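Side-chain contact in unsaturated glucuronyl hydrolase (Streptococcus agalactiae, PDB 2ZZR), which hydrolyses unsaturated chondroitin, hyaluronan and heparin disaccharides, releasing the unsaturated uronic acid from the sugar next to it: residues Asn102-Arg107 with Ala143-Glu148. Sequence-based numbering, arbitrary orientation.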
# COMPACT_ATOMS: atom_id res chain seq x y z
N ASN A 102 -7.81 21.78 2.90
CA ASN A 102 -7.00 22.98 2.71
C ASN A 102 -5.86 22.75 1.70
O ASN A 102 -5.60 23.59 0.84
CB ASN A 102 -6.41 23.47 4.03
CG ASN A 102 -5.52 24.69 3.86
OD1 ASN A 102 -4.29 24.57 3.79
ND2 ASN A 102 -6.13 25.86 3.75
N ARG A 103 -5.21 21.60 1.83
CA ARG A 103 -4.07 21.25 0.98
C ARG A 103 -4.44 21.17 -0.51
O ARG A 103 -3.69 21.65 -1.36
CB ARG A 103 -3.44 19.94 1.46
CG ARG A 103 -2.13 19.60 0.75
CD ARG A 103 -1.46 18.39 1.35
NE ARG A 103 -0.28 18.01 0.58
CZ ARG A 103 0.51 16.97 0.86
NH1 ARG A 103 0.26 16.20 1.92
NH2 ARG A 103 1.55 16.71 0.08
N ILE A 104 -5.59 20.57 -0.82
CA ILE A 104 -6.02 20.49 -2.22
C ILE A 104 -6.59 21.83 -2.74
O ILE A 104 -6.31 22.22 -3.87
CB ILE A 104 -6.97 19.26 -2.50
CG1 ILE A 104 -7.32 19.16 -3.99
CG2 ILE A 104 -8.23 19.29 -1.65
CD1 ILE A 104 -6.15 18.83 -4.90
N ASN A 105 -7.34 22.52 -1.89
CA ASN A 105 -7.88 23.84 -2.25
C ASN A 105 -6.77 24.79 -2.68
O ASN A 105 -6.93 25.54 -3.65
CB ASN A 105 -8.67 24.43 -1.08
CG ASN A 105 -10.10 23.92 -1.02
OD1 ASN A 105 -10.59 23.32 -1.98
ND2 ASN A 105 -10.78 24.18 0.09
N ASN A 106 -5.65 24.72 -1.98
CA ASN A 106 -4.50 25.57 -2.24
C ASN A 106 -3.39 24.91 -3.06
O ASN A 106 -2.33 25.51 -3.25
CB ASN A 106 -3.95 26.09 -0.91
CG ASN A 106 -4.87 27.11 -0.28
OD1 ASN A 106 -5.08 28.19 -0.83
ND2 ASN A 106 -5.44 26.76 0.87
N ARG A 107 -3.65 23.69 -3.52
CA ARG A 107 -2.72 22.95 -4.39
C ARG A 107 -1.28 22.94 -3.83
O ARG A 107 -0.31 23.22 -4.55
CB ARG A 107 -2.76 23.50 -5.82
CG ARG A 107 -4.14 23.38 -6.49
CD ARG A 107 -4.18 24.08 -7.86
NE ARG A 107 -3.25 23.49 -8.82
CZ ARG A 107 -3.52 22.47 -9.63
NH1 ARG A 107 -4.73 21.90 -9.60
NH2 ARG A 107 -2.59 22.02 -10.46
N ALA A 143 -9.02 13.60 -6.71
CA ALA A 143 -9.14 12.78 -7.91
C ALA A 143 -8.86 13.62 -9.16
O ALA A 143 -8.10 13.21 -10.03
CB ALA A 143 -10.52 12.13 -7.99
N ASP A 144 -9.46 14.81 -9.23
CA ASP A 144 -9.22 15.73 -10.35
C ASP A 144 -7.74 16.13 -10.43
O ASP A 144 -7.18 16.22 -11.53
CB ASP A 144 -10.10 16.97 -10.24
CG ASP A 144 -11.57 16.66 -10.47
OD1 ASP A 144 -11.86 15.65 -11.14
OD2 ASP A 144 -12.42 17.43 -9.98
N LYS A 145 -7.12 16.35 -9.28
CA LYS A 145 -5.70 16.66 -9.22
C LYS A 145 -4.87 15.51 -9.81
O LYS A 145 -3.95 15.74 -10.60
CB LYS A 145 -5.26 16.98 -7.79
CG LYS A 145 -3.82 17.47 -7.64
CD LYS A 145 -3.63 18.86 -8.24
CE LYS A 145 -2.18 19.32 -8.14
NZ LYS A 145 -1.33 18.65 -9.16
N LEU A 146 -5.21 14.28 -9.43
CA LEU A 146 -4.53 13.10 -9.95
C LEU A 146 -4.70 12.95 -11.47
O LEU A 146 -3.75 12.61 -12.18
CB LEU A 146 -5.00 11.84 -9.22
CG LEU A 146 -4.29 10.53 -9.58
CD1 LEU A 146 -2.78 10.64 -9.35
CD2 LEU A 146 -4.89 9.36 -8.82
N MET A 147 -5.91 13.22 -11.96
CA MET A 147 -6.22 13.14 -13.39
C MET A 147 -5.33 14.04 -14.25
O MET A 147 -5.08 13.74 -15.42
CB MET A 147 -7.70 13.47 -13.63
CG MET A 147 -8.67 12.40 -13.10
SD MET A 147 -8.68 10.91 -14.11
CE MET A 147 -9.77 11.44 -15.43
N GLU A 148 -4.84 15.14 -13.66
CA GLU A 148 -3.99 16.11 -14.36
C GLU A 148 -2.69 15.49 -14.90
O GLU A 148 -2.10 16.01 -15.85
CB GLU A 148 -3.63 17.29 -13.45
CG GLU A 148 -4.78 18.20 -13.05
CD GLU A 148 -4.38 19.24 -12.01
OE1 GLU A 148 -3.17 19.37 -11.71
OE2 GLU A 148 -5.28 19.92 -11.48
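Arg107 and Glu148 reach toward each other from the C-terminal ends of helices 87-105 and 133-147, two helices of the alpha barrel of this family 88 glycoside hydrolase, and with Lys145 they form a salt-bridge network. The ionic grip is end-on and two-pronged: Arg107 NH1 donates to Glu148 OE2 at 2.8 Å, nearly straight at 172°, while Arg107 NH2 meets Glu148 OE1 at 3.0 Å. Arg107 NH1 uses the syn lone pair of Glu148 OE2; Arg107 NH2 comes to Glu148 OE1 on the syn side too, but tilted somewhat out of the carboxylate plane. The guanidinium and carboxylate planes lie only 24° apart, so the paired bonds hold the two flat groups close to coplanar. Arg107 itself terminates its helix in a Schellman motif, with positive phi.

Lys145 adds a second cation. Its NZ approaches Glu148 OE1 from above the carboxylate plane, at 3.2 Å, and also bonds to the Leu110 carbonyl and Asp111 OD2 in the loop preceding helix 115-130. The two cations, with Lys145 NZ and Arg107 NH2 3.8 Å apart, share Glu148 OE1, and Asp111 supplies a further negative charge.

Apolar contact comes from the lysine stem and Ile104. With chi1 at -176°, the CG1 branch of Ile104 extends opposite the backbone N and carries CD1 to within 3.5 Å of Lys145 CB; Tyr119 and Leu110 also touch this isoleucine. Farther along, the lysine chain, bent at chi2 and chi4, passes over one guanidinium face of Arg107, where Lys145 CE sits 3.5 Å above the plane, offset toward its rim.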